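Local coordinates for protein XPF endonuclease (Aeropyrum pernix, PDB 2BGW) that probably cleaves DNA as a magnesium-dependent, structure-specific endonuclease of nucleotide excision repair, at residues V11-E17 with G41-V45; I50-K54 with Q71-L75. The contacts are given in a common frame with arbitrary orientation. Numbering follows the deposited sequence.

Overall arrangement
Both contacts are largely buried in the nuclease domain, their centres about 11 Å apart, and they meet at one magnesium ion. Contact 1 (11-17 with 41-45) pairs two antiparallel strands through backbone hydrogen bonds. Contact 2 (50-54 with 71-75) lays helix 67-78 over strand 49-55 through side chains alone, apolar at one end and polar toward the metal. Strands 43-46 and 49-55 are consecutive in the chain and adjacent in the sheet, so the contacts join directly: Asp-42 N lies 2.8 Å from Val-51 O and Asp-42 OD2 lies 2.6 Å from Arg-53 N, both probable hydrogen bonds. Nearest atoms put contact 2 about 4 Å and contact 1 about 14 Å from the bound DNA.

Contact 1 of 2, residues V11-E17 with G41-V45; sequences VYVDVRE and GDYLV. With MG (magnesium ion), chain E; SO4 (sulfate ion), chain H.
Strands 11-14 and 43-45 run antiparallel at 164°, their axes 4.6 Å apart, with Tyr-12 opposite Leu-44 (hydrogen-bonded pair) and Val-13 opposite Tyr-43 (non-hydrogen-bonded pair). Tyr-12 N gives to Leu-44 O (3.2 Å), Leu-44 N to Tyr-12 O (2.8 Å) and, one step further along, Asp-14 N to Asp-42 O (2.8 Å). Gly-41 takes a positive phi (74°), a conformation that glycine adopts readily, and its N donates to sulfate O2 (2.9 Å). Asp-42 and Tyr-43 form a classic beta bulge facing Val-51.

On one face, Tyr-43 (chi1 m) brings CE2 to 3.4 Å from Val-13 CG1; on the other, Tyr-12 CB and Leu-44 CB are 4.0 Å apart. The Tyr-43 ring also meets helix 22-28.

Residues 15-17 turn with helical phi/psi, opened by an Asx turn from Arg-16 N to Asp-14 OD1 (2.7 Å). This brings back Glu-17 (chi1 t, chi2 p), whose OE2 accepts from Tyr-43 OH (2.7 Å) and also bonds Ser-20. Asp-42 (chi1 m) places OD2 2.4 Å from magnesium and beside Arg-53 N; Glu-52 shares the ion. Gly-41 and Asp-42 thus form the GD step of the GDXnERKX3D signature in the XPF nuclease active site.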
ATOM      1  N   VAL A  11       8.114 -13.756  -0.671  1.00 30.05           N
ATOM      2  CA  VAL A  11       7.606 -12.519  -1.248  1.00 28.81           C
ATOM      3  C   VAL A  11       7.921 -12.506  -2.718  1.00 28.87           C
ATOM      4  O   VAL A  11       8.871 -13.147  -3.147  1.00 28.67           O
ATOM      5  CB  VAL A  11       8.206 -11.240  -0.590  1.00 28.70           C
ATOM      6  CG1 VAL A  11       8.050 -11.268   0.922  1.00 28.14           C
ATOM      7  CG2 VAL A  11       9.655 -11.027  -0.963  1.00 27.62           C
ATOM      8  N   TYR A  12       7.122 -11.769  -3.484  1.00 29.17           N
ATOM      9  CA  TYR A  12       7.374 -11.542  -4.902  1.00 29.41           C
ATOM     10  C   TYR A  12       7.919 -10.147  -5.170  1.00 29.64           C
ATOM     11  O   TYR A  12       7.355  -9.167  -4.690  1.00 29.19           O
ATOM     12  CB  TYR A  12       6.072 -11.676  -5.669  1.00 29.86           C
ATOM     13  CG  TYR A  12       5.596 -13.078  -5.853  1.00 29.77           C
ATOM     14  CD1 TYR A  12       4.776 -13.678  -4.901  1.00 29.16           C
ATOM     15  CD2 TYR A  12       5.949 -13.811  -6.989  1.00 30.38           C
ATOM     16  CE1 TYR A  12       4.316 -14.979  -5.063  1.00 29.98           C
ATOM     17  CE2 TYR A  12       5.503 -15.123  -7.167  1.00 31.21           C
ATOM     18  CZ  TYR A  12       4.683 -15.700  -6.196  1.00 31.31           C
ATOM     19  OH  TYR A  12       4.231 -16.989  -6.350  1.00 30.97           O
ATOM     20  N   VAL A  13       8.994 -10.066  -5.958  1.00 30.61           N
ATOM     21  CA  VAL A  13       9.557  -8.783  -6.399  1.00 32.34           C
ATOM     22  C   VAL A  13       9.074  -8.444  -7.768  1.00 33.75           C
ATOM     23  O   VAL A  13       9.197  -9.266  -8.676  1.00 34.40           O
ATOM     24  CB  VAL A  13      11.061  -8.825  -6.733  1.00 31.97           C
ATOM     25  CG1 VAL A  13      11.735  -7.603  -6.191  1.00 31.44           C
ATOM     26  CG2 VAL A  13      11.715 -10.071  -6.289  1.00 32.25           C
ATOM     27  N   ASP A  14       8.624  -7.223  -7.983  1.00 35.06           N
ATOM     28  CA  ASP A  14       8.416  -6.855  -9.359  1.00 37.26           C
ATOM     29  C   ASP A  14       9.735  -6.802 -10.125  1.00 38.55           C
ATOM     30  O   ASP A  14      10.784  -6.527  -9.568  1.00 39.05           O
ATOM     31  CB  ASP A  14       7.684  -5.538  -9.506  1.00 37.29           C
ATOM     32  CG  ASP A  14       7.486  -5.191 -10.940  1.00 38.33           C
ATOM     33  OD1 ASP A  14       8.365  -4.496 -11.475  1.00 39.47           O
ATOM     34  OD2 ASP A  14       6.519  -5.697 -11.553  1.00 38.94           O
ATOM     35  N   VAL A  15       9.676  -7.052 -11.420  1.00 40.39           N
ATOM     36  CA  VAL A  15      10.884  -7.066 -12.239  1.00 42.01           C
ATOM     37  C   VAL A  15      11.645  -5.739 -12.266  1.00 42.83           C
ATOM     38  O   VAL A  15      12.870  -5.730 -12.147  1.00 42.65           O
ATOM     39  CB  VAL A  15      10.562  -7.513 -13.657  1.00 42.04           C
ATOM     40  CG1 VAL A  15      11.773  -7.287 -14.578  1.00 42.95           C
ATOM     41  CG2 VAL A  15      10.137  -8.992 -13.630  1.00 42.77           C
ATOM     42  N   ARG A  16      10.921  -4.631 -12.432  1.00 44.13           N
ATOM     43  CA  ARG A  16      11.533  -3.297 -12.436  1.00 45.61           C
ATOM     44  C   ARG A  16      12.391  -3.093 -11.173  1.00 45.14           C
ATOM     45  O   ARG A  16      13.337  -2.307 -11.180  1.00 45.74           O
ATOM     46  CB  ARG A  16      10.474  -2.183 -12.618  1.00 46.27           C
ATOM     47  CG  ARG A  16       9.883  -2.042 -14.077  1.00 47.45           C
ATOM     48  CD  ARG A  16       8.547  -1.190 -14.139  1.00 49.03           C
ATOM     49  NE  ARG A  16       8.223  -0.683 -15.508  1.00 54.76           N
ATOM     50  CZ  ARG A  16       7.135   0.046 -15.860  1.00 57.69           C
ATOM     51  NH1 ARG A  16       6.195   0.403 -14.962  1.00 58.68           N
ATOM     52  NH2 ARG A  16       6.974   0.422 -17.137  1.00 57.75           N
ATOM     53  N   GLU A  17      12.093  -3.850 -10.115  1.00 44.76           N
ATOM     54  CA  GLU A  17      12.819  -3.765  -8.836  1.00 43.77           C
ATOM     55  C   GLU A  17      13.922  -4.786  -8.684  1.00 43.62           C
ATOM     56  O   GLU A  17      14.887  -4.561  -7.980  1.00 43.52           O
ATOM     57  CB  GLU A  17      11.850  -3.952  -7.685  1.00 43.66           C
ATOM     58  CG  GLU A  17      12.521  -4.151  -6.370  1.00 42.89           C
ATOM     59  CD  GLU A  17      13.104  -2.880  -5.822  1.00 42.41           C
ATOM     60  OE1 GLU A  17      13.041  -1.847  -6.514  1.00 42.29           O
ATOM     61  OE2 GLU A  17      13.617  -2.910  -4.689  1.00 42.40           O
ATOM     62  N   GLY A  41       3.446  -1.883  -7.746  1.00 32.71           N
ATOM     63  CA  GLY A  41       4.312  -1.908  -6.578  1.00 31.64           C
ATOM     64  C   GLY A  41       5.497  -2.815  -6.790  1.00 31.20           C
ATOM     65  O   GLY A  41       5.626  -3.420  -7.848  1.00 31.44           O
ATOM     66  N   ASP A  42       6.343  -2.953  -5.772  1.00 30.80           N
ATOM     67  CA  ASP A  42       7.639  -3.593  -5.965  1.00 30.64           C
ATOM     68  C   ASP A  42       7.766  -4.866  -5.217  1.00 29.97           C
ATOM     69  O   ASP A  42       8.501  -5.748  -5.642  1.00 30.54           O
ATOM     70  CB  ASP A  42       8.795  -2.674  -5.564  1.00 31.26           C
ATOM     71  CG  ASP A  42       8.661  -1.276  -6.145  1.00 33.39           C
ATOM     72  OD1 ASP A  42       8.136  -1.131  -7.289  1.00 36.23           O
ATOM     73  OD2 ASP A  42       9.054  -0.315  -5.442  1.00 34.26           O
ATOM     74  N   TYR A  43       7.073  -4.965  -4.095  1.00 29.20           N
ATOM     75  CA  TYR A  43       7.118  -6.188  -3.329  1.00 28.41           C
ATOM     76  C   TYR A  43       5.736  -6.601  -2.898  1.00 28.14           C
ATOM     77  O   TYR A  43       5.039  -5.825  -2.265  1.00 27.65           O
ATOM     78  CB  TYR A  43       8.008  -6.021  -2.104  1.00 28.20           C
ATOM     79  CG  TYR A  43       9.435  -5.844  -2.452  1.00 27.73           C
ATOM     80  CD1 TYR A  43       9.951  -4.574  -2.681  1.00 29.17           C
ATOM     81  CD2 TYR A  43      10.273  -6.923  -2.581  1.00 26.97           C
ATOM     82  CE1 TYR A  43      11.273  -4.382  -3.019  1.00 27.64           C
ATOM     83  CE2 TYR A  43      11.600  -6.752  -2.912  1.00 27.72           C
ATOM     84  CZ  TYR A  43      12.085  -5.471  -3.134  1.00 28.32           C
ATOM     85  OH  TYR A  43      13.389  -5.270  -3.475  1.00 29.60           O
ATOM     86  N   LEU A  44       5.352  -7.824  -3.250  1.00 27.99           N
ATOM     87  CA  LEU A  44       4.144  -8.421  -2.721  1.00 28.16           C
ATOM     88  C   LEU A  44       4.466  -9.191  -1.427  1.00 29.12           C
ATOM     89  O   LEU A  44       5.164 -10.207  -1.430  1.00 29.77           O
ATOM     90  CB  LEU A  44       3.466  -9.314  -3.777  1.00 27.45           C
ATOM     91  CG  LEU A  44       2.141  -9.932  -3.303  1.00 26.63           C
ATOM     92  CD1 LEU A  44       1.003  -8.923  -3.239  1.00 25.62           C
ATOM     93  CD2 LEU A  44       1.755 -11.104  -4.128  1.00 24.96           C
ATOM     94  N   VAL A  45       3.918  -8.728  -0.323  1.00 30.14           N
ATOM     95  CA  VAL A  45       4.301  -9.226   0.987  1.00 31.50           C
ATOM     96  C   VAL A  45       3.351 -10.289   1.578  1.00 32.57           C
ATOM     97  O   VAL A  45       3.788 -11.273   2.137  1.00 33.31           O
ATOM     98  CB  VAL A  45       4.494  -8.033   1.934  1.00 31.28           C
ATOM     99  CG1 VAL A  45       4.579  -8.480   3.363  1.00 32.03           C
ATOM    100  CG2 VAL A  45       5.729  -7.314   1.540  1.00 30.75           C
TER
HETATM  101 MG    MG E1230       9.440   1.656  -6.826  1.00 61.95          MG
HETATM  102  S   SO4 H1233       2.978   1.250 -10.243  1.00 63.49           S
HETATM  103  O1  SO4 H1233       3.014   0.250 -11.336  1.00 62.51           O
HETATM  104  O2  SO4 H1233       2.657   0.617  -8.960  1.00 62.83           O
HETATM  105  O3  SO4 H1233       4.325   1.766 -10.003  1.00 62.63           O
HETATM  106  O4  SO4 H1233       2.017   2.350 -10.561  1.00 61.88           O

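Contact 2 of 2, residues I50-K54 with Q71-L75. With MG (magnesium ion), chain E; SO4 (sulfate ion), chain G.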
ATOM      1  N   ILE A  50       0.889  -4.606  -0.092  1.00 30.16           N
ATOM      2  CA  ILE A  50       1.798  -4.287  -1.179  1.00 28.98           C
ATOM      3  C   ILE A  50       2.809  -3.264  -0.656  1.00 29.35           C
ATOM      4  O   ILE A  50       2.483  -2.436   0.207  1.00 29.36           O
ATOM      5  CB  ILE A  50       1.043  -3.775  -2.447  1.00 28.54           C
ATOM      6  CG1 ILE A  50       1.954  -3.734  -3.658  1.00 26.41           C
ATOM      7  CG2 ILE A  50       0.480  -2.396  -2.238  1.00 28.70           C
ATOM      8  CD1 ILE A  50       2.130  -5.036  -4.298  1.00 24.09           C
ATOM      9  N   VAL A  51       4.032  -3.344  -1.179  1.00 29.28           N
ATOM     10  CA  VAL A  51       5.138  -2.480  -0.795  1.00 29.12           C
ATOM     11  C   VAL A  51       5.692  -1.812  -2.042  1.00 29.81           C
ATOM     12  O   VAL A  51       5.941  -2.474  -3.068  1.00 29.95           O
ATOM     13  CB  VAL A  51       6.275  -3.296  -0.109  1.00 29.03           C
ATOM     14  CG1 VAL A  51       7.584  -2.503  -0.025  1.00 27.54           C
ATOM     15  CG2 VAL A  51       5.853  -3.747   1.259  1.00 28.23           C
ATOM     16  N   GLU A  52       5.889  -0.503  -1.939  1.00 30.14           N
ATOM     17  CA  GLU A  52       6.427   0.311  -3.014  1.00 31.19           C
ATOM     18  C   GLU A  52       7.694   0.875  -2.434  1.00 31.04           C
ATOM     19  O   GLU A  52       7.661   1.500  -1.392  1.00 31.67           O
ATOM     20  CB  GLU A  52       5.399   1.414  -3.372  1.00 31.77           C
ATOM     21  CG  GLU A  52       5.792   2.487  -4.385  1.00 34.12           C
ATOM     22  CD  GLU A  52       6.572   1.951  -5.588  1.00 38.33           C
ATOM     23  OE1 GLU A  52       6.211   0.889  -6.156  1.00 39.17           O
ATOM     24  OE2 GLU A  52       7.556   2.620  -5.983  1.00 39.93           O
ATOM     25  N   ARG A  53       8.824   0.600  -3.065  1.00 31.39           N
ATOM     26  CA  ARG A  53      10.128   1.027  -2.538  1.00 31.53           C
ATOM     27  C   ARG A  53      10.587   2.241  -3.291  1.00 32.24           C
ATOM     28  O   ARG A  53      10.569   2.248  -4.512  1.00 32.53           O
ATOM     29  CB  ARG A  53      11.183  -0.057  -2.699  1.00 30.75           C
ATOM     30  CG  ARG A  53      12.538   0.355  -2.206  1.00 30.29           C
ATOM     31  CD  ARG A  53      13.609  -0.548  -2.776  1.00 29.90           C
ATOM     32  NE  ARG A  53      14.966  -0.071  -2.510  1.00 29.76           N
ATOM     33  CZ  ARG A  53      15.843   0.275  -3.454  1.00 29.92           C
ATOM     34  NH1 ARG A  53      15.516   0.194  -4.734  1.00 27.67           N
ATOM     35  NH2 ARG A  53      17.060   0.687  -3.122  1.00 28.63           N
ATOM     36  N   LYS A  54      11.020   3.258  -2.555  1.00 32.97           N
ATOM     37  CA  LYS A  54      11.479   4.507  -3.149  1.00 33.23           C
ATOM     38  C   LYS A  54      12.640   5.090  -2.366  1.00 32.84           C
ATOM     39  O   LYS A  54      12.574   5.191  -1.136  1.00 32.63           O
ATOM     40  CB  LYS A  54      10.320   5.488  -3.159  1.00 33.51           C
ATOM     41  CG  LYS A  54      10.003   5.975  -4.512  1.00 35.07           C
ATOM     42  CD  LYS A  54       8.546   5.911  -4.773  1.00 37.08           C
ATOM     43  CE  LYS A  54       8.355   5.683  -6.245  1.00 39.51           C
ATOM     44  NZ  LYS A  54       7.015   6.145  -6.577  1.00 41.43           N
ATOM     45  N   GLN A  71       0.373   6.979  -8.630  1.00 39.80           N
ATOM     46  CA  GLN A  71       0.808   5.704  -8.074  1.00 39.80           C
ATOM     47  C   GLN A  71       0.197   5.404  -6.708  1.00 39.17           C
ATOM     48  O   GLN A  71      -0.128   4.268  -6.390  1.00 38.98           O
ATOM     49  CB  GLN A  71       2.291   5.771  -7.910  1.00 39.90           C
ATOM     50  CG  GLN A  71       2.929   4.505  -7.517  1.00 42.77           C
ATOM     51  CD  GLN A  71       4.412   4.598  -7.780  1.00 48.49           C
ATOM     52  OE1 GLN A  71       4.920   5.681  -8.122  1.00 51.51           O
ATOM     53  NE2 GLN A  71       5.120   3.482  -7.645  1.00 49.53           N
ATOM     54  N   ALA A  72       0.048   6.444  -5.907  1.00 38.57           N
ATOM     55  CA  ALA A  72      -0.369   6.283  -4.539  1.00 38.49           C
ATOM     56  C   ALA A  72      -1.771   5.775  -4.483  1.00 38.04           C
ATOM     57  O   ALA A  72      -2.054   4.825  -3.784  1.00 37.99           O
ATOM     58  CB  ALA A  72      -0.261   7.614  -3.777  1.00 38.64           C
ATOM     59  N   SER A  73      -2.644   6.442  -5.215  1.00 38.17           N
ATOM     60  CA  SER A  73      -4.071   6.135  -5.222  1.00 38.34           C
ATOM     61  C   SER A  73      -4.381   4.788  -5.900  1.00 37.46           C
ATOM     62  O   SER A  73      -5.341   4.117  -5.530  1.00 37.34           O
ATOM     63  CB  SER A  73      -4.854   7.267  -5.902  1.00 38.67           C
ATOM     64  OG  SER A  73      -4.382   7.453  -7.240  1.00 40.48           O
ATOM     65  N   ARG A  74      -3.576   4.398  -6.881  1.00 36.54           N
ATOM     66  CA  ARG A  74      -3.721   3.084  -7.458  1.00 36.29           C
ATOM     67  C   ARG A  74      -3.493   2.022  -6.382  1.00 35.21           C
ATOM     68  O   ARG A  74      -4.373   1.174  -6.135  1.00 35.11           O
ATOM     69  CB  ARG A  74      -2.746   2.888  -8.603  1.00 37.06           C
ATOM     70  CG  ARG A  74      -3.458   2.359  -9.840  1.00 41.73           C
ATOM     71  CD  ARG A  74      -2.583   2.407 -11.063  1.00 47.80           C
ATOM     72  NE  ARG A  74      -1.496   1.438 -10.949  1.00 53.12           N
ATOM     73  CZ  ARG A  74      -0.982   0.777 -11.983  1.00 56.59           C
ATOM     74  NH1 ARG A  74      -1.466   0.980 -13.209  1.00 58.42           N
ATOM     75  NH2 ARG A  74       0.014  -0.087 -11.799  1.00 57.95           N
ATOM     76  N   LEU A  75      -2.337   2.098  -5.713  1.00 33.17           N
ATOM     77  CA  LEU A  75      -1.997   1.137  -4.696  1.00 31.19           C
ATOM     78  C   LEU A  75      -3.086   1.050  -3.651  1.00 31.10           C
ATOM     79  O   LEU A  75      -3.503  -0.044  -3.277  1.00 31.46           O
ATOM     80  CB  LEU A  75      -0.649   1.451  -4.087  1.00 30.56           C
ATOM     81  CG  LEU A  75       0.565   1.383  -5.012  1.00 29.16           C
ATOM     82  CD1 LEU A  75       1.749   1.998  -4.305  1.00 30.11           C
ATOM     83  CD2 LEU A  75       0.928  -0.004  -5.506  1.00 25.18           C
TER
HETATM   84 MG    MG E1230       9.440   1.656  -6.826  1.00 61.95          MG
HETATM   85  S   SO4 G1232      18.026   1.131  -7.065  1.00 60.75           S
HETATM   86  O1  SO4 G1232      17.154  -0.039  -6.980  1.00 62.12           O
HETATM   87  O2  SO4 G1232      17.171   2.326  -7.035  1.00 59.15           O
HETATM   88  O3  SO4 G1232      18.952   1.167  -5.920  1.00 60.83           O
HETATM   89  O4  SO4 G1232      18.799   0.986  -8.305  1.00 59.55           O
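Residues 50-54 carry the ERK triplet of the XPF signature GDXnERKX3D on strand 49-55, and helix 67-78 belongs to the beta-alpha-beta crossover that leads from this strand to its parallel neighbour 81-87. The short axes run at 164° to one another, 10.6 Å apart at closest approach, and only side chains meet. Strand alternation points Ile-50, Glu-52 and Lys-54 toward the helix; Val-51 points away and touches side chains of strands 43-46 and 81-87.

The helix answers with Gln-71 and Leu-75, one turn apart. Leu-75 (chi1 m, chi2 t) sets CD2 4.1 Å from Ile-50 CG2 and CD1 3.8 Å from Glu-52 CB, while Val-82 and Met-40 also touch its side chain. Glu-52 leaves the strand with chi1 t, then bends at chi2 (41°), which brings OE2 to 2.3 Å from the magnesium shared with Asp-42. Gln-71 is extended (chi1 and chi2 t). Its OE1 accepts a 2.6 Å hydrogen bond from Lys-54 NZ; its NE2 sits 3.1 Å from Glu-52 OE2, at too poor an angle for a bond. Lys-54 reaches across with chi1 (-122°) and chi2 (133°) between wells, and its NZ also makes a long salt bridge of 3.6 Å to Glu-52 OE2. The polar ends of Glu-52, Lys-54 and Gln-71 thus gather near the metal. On the helix, Ser-73 packs on a DNA sugar.

Arg-53, out of reach of 71-75, has NH2 in a salt bridge with Glu-87, and NH1 donates to sulfate O1 at 2.8 Å. Its backbone adds to the metal site, with Arg-53 O 2.6 Å from the magnesium.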